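Local coordinates for protein beta sliding clamp (Pseudomonas aeruginosa, PDB 6AMS) that probably tethers DNA polymerases and other proteins to DNA for processive synthesis, as a ring-shaped head-to-tail homodimer that encircles the duplex, at residues D48-L53 with F233-V238. Numbering follows the deposited sequence.
Sequences DLEVEL and FTSKLV
An antiparallel strand pair at the junction between the N-terminal and central domains joins Val51–Leu53 to Phe233–Lys236. The two strands sit at the middle of an eight-stranded sheet that runs from one domain into the next. Glu52 and Thr234 form the hydrogen-bonded pair. Glu52 N gives to Thr234 O at 2.7 Å, and Thr234 N returns a bond to Glu52 O at 2.9 Å. Two residues beyond Thr234, Lys236 N donates to Glu50 O at 2.8 Å, just before strand 51-58 begins. Val51, Leu53, Phe233 and Ser235 share a buried face, where Leu53 and Phe233 touch helix 198-207. With CG anti to the backbone N (chi1 168°), the Phe233 ring reaches along the sheet face to Val51, and CE2 lies 3.7 Å from Val51 CG1, an oblique approach. Leu53 CD1 lies at the ring's edge, 4.1 Å from Phe233 CB. Val51 CG2 meets Ser235 OG at 3.8 Å, and that hydroxyl donates to Lys236 O. The turn before strand 51-58 is an Asx turn. Asp48 OD1 accepts from Val51 N nearly along its C-O axis, and from Glu50 N at 2.9 Å, above the carboxylate plane.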
loop_
_atom_site.group_PDB
_atom_site.type_symbol
_atom_site.label_atom_id
_atom_site.label_comp_id
_atom_site.label_asym_id
_atom_site.label_seq_id
_atom_site.Cartn_x
_atom_site.Cartn_y
_atom_site.Cartn_z
ATOM N N ASP A 48 9.067 21.598 -6.368
ATOM C CA ASP A 48 8.119 21.174 -7.394
ATOM C C ASP A 48 7.480 22.384 -8.079
ATOM O O ASP A 48 6.420 22.250 -8.693
ATOM C CB ASP A 48 7.045 20.259 -6.811
ATOM C CG ASP A 48 6.129 20.973 -5.849
ATOM O OD1 ASP A 48 6.352 22.162 -5.575
ATOM O OD2 ASP A 48 5.180 20.335 -5.363
ATOM N N LEU A 49 8.096 23.550 -7.847
ATOM C CA LEU A 49 7.759 24.906 -8.334
ATOM C C LEU A 49 6.647 25.598 -7.540
ATOM O O LEU A 49 6.324 26.748 -7.797
ATOM C CB LEU A 49 7.515 25.014 -9.854
ATOM C CG LEU A 49 8.548 24.428 -10.809
ATOM C CD1 LEU A 49 7.902 24.078 -12.136
ATOM C CD2 LEU A 49 9.705 25.391 -11.007
ATOM N N GLU A 50 6.076 24.893 -6.574
ATOM C CA GLU A 50 5.042 25.453 -5.727
ATOM C C GLU A 50 5.582 25.521 -4.315
ATOM O O GLU A 50 5.332 26.459 -3.569
ATOM C CB GLU A 50 3.794 24.566 -5.755
ATOM C CG GLU A 50 2.707 24.979 -4.772
ATOM C CD GLU A 50 1.593 23.952 -4.631
ATOM O OE1 GLU A 50 0.981 23.580 -5.652
ATOM O OE2 GLU A 50 1.316 23.529 -3.489
ATOM N N VAL A 51 6.366 24.509 -3.979
ATOM C CA VAL A 51 6.940 24.362 -2.662
ATOM C C VAL A 51 8.441 24.157 -2.755
ATOM O O VAL A 51 8.914 23.434 -3.617
ATOM C CB VAL A 51 6.285 23.154 -1.955
ATOM C CG1 VAL A 51 7.067 22.693 -0.738
ATOM C CG2 VAL A 51 4.851 23.473 -1.585
ATOM N N GLU A 52 9.193 24.837 -1.905
ATOM C CA GLU A 52 10.624 24.640 -1.858
ATOM C C GLU A 52 10.991 24.196 -0.447
ATOM O O GLU A 52 10.555 24.795 0.527
ATOM C CB GLU A 52 11.382 25.906 -2.235
ATOM C CG GLU A 52 12.835 25.631 -2.569
ATOM C CD GLU A 52 13.631 26.886 -2.840
ATOM O OE1 GLU A 52 14.042 27.553 -1.874
ATOM O OE2 GLU A 52 13.861 27.190 -4.025
ATOM N N LEU A 53 11.770 23.130 -0.341
ATOM C CA LEU A 53 12.201 22.631 0.953
ATOM C C LEU A 53 13.727 22.625 1.030
ATOM O O LEU A 53 14.401 22.160 0.117
ATOM C CB LEU A 53 11.623 21.243 1.215
ATOM C CG LEU A 53 11.794 20.648 2.612
ATOM C CD1 LEU A 53 11.324 21.614 3.685
ATOM C CD2 LEU A 53 11.054 19.329 2.719
ATOM N N PHE A 233 10.847 25.791 4.908
ATOM C CA PHE A 233 9.816 25.451 3.955
ATOM C C PHE A 233 9.221 26.679 3.352
ATOM O O PHE A 233 8.948 27.564 4.014
ATOM C CB PHE A 233 8.760 24.638 4.701
ATOM C CG PHE A 233 7.462 24.425 3.970
ATOM C CD1 PHE A 233 6.501 25.389 3.945
ATOM C CD2 PHE A 233 7.159 23.215 3.427
ATOM C CE1 PHE A 233 5.309 25.185 3.321
ATOM C CE2 PHE A 233 5.958 22.996 2.818
ATOM C CZ PHE A 233 5.034 23.980 2.758
ATOM N N THR A 234 9.053 26.725 2.059
ATOM C CA THR A 234 8.445 27.869 1.410
ATOM C C THR A 234 7.427 27.410 0.390
ATOM O O THR A 234 7.696 26.530 -0.409
ATOM C CB THR A 234 9.513 28.764 0.734
ATOM O OG1 THR A 234 10.412 29.251 1.726
ATOM C CG2 THR A 234 8.865 29.977 0.101
ATOM N N SER A 235 6.245 27.999 0.442
ATOM C CA SER A 235 5.171 27.640 -0.479
ATOM C C SER A 235 4.695 28.902 -1.133
ATOM O O SER A 235 4.583 29.917 -0.478
ATOM C CB SER A 235 4.023 26.951 0.269
ATOM O OG SER A 235 2.978 26.670 -0.623
ATOM N N LYS A 236 4.289 28.792 -2.377
ATOM C CA LYS A 236 3.573 29.845 -3.069
ATOM C C LYS A 236 2.128 29.786 -2.544
ATOM O O LYS A 236 1.653 28.784 -2.106
ATOM C CB LYS A 236 3.524 29.616 -4.571
ATOM C CG LYS A 236 4.674 30.180 -5.352
ATOM C CD LYS A 236 4.506 29.842 -6.807
ATOM C CE LYS A 236 5.232 30.825 -7.709
ATOM N NZ LYS A 236 4.632 30.953 -9.068
ATOM N N LEU A 237 1.437 30.890 -2.614
ATOM C CA LEU A 237 0.076 31.032 -2.152
ATOM C C LEU A 237 -0.847 31.095 -3.341
ATOM O O LEU A 237 -0.418 31.395 -4.463
ATOM C CB LEU A 237 -0.079 32.326 -1.366
ATOM C CG LEU A 237 0.806 32.504 -0.150
ATOM C CD1 LEU A 237 0.511 33.845 0.460
ATOM C CD2 LEU A 237 0.571 31.411 0.851
ATOM N N VAL A 238 -2.113 30.825 -3.055
ATOM C CA VAL A 238 -3.171 30.864 -4.032
ATOM C C VAL A 238 -3.587 32.316 -4.160
ATOM O O VAL A 238 -3.921 32.983 -3.185
ATOM C CB VAL A 238 -4.372 30.004 -3.605
ATOM C CG1 VAL A 238 -5.465 30.052 -4.660
ATOM C CG2 VAL A 238 -3.930 28.573 -3.354
#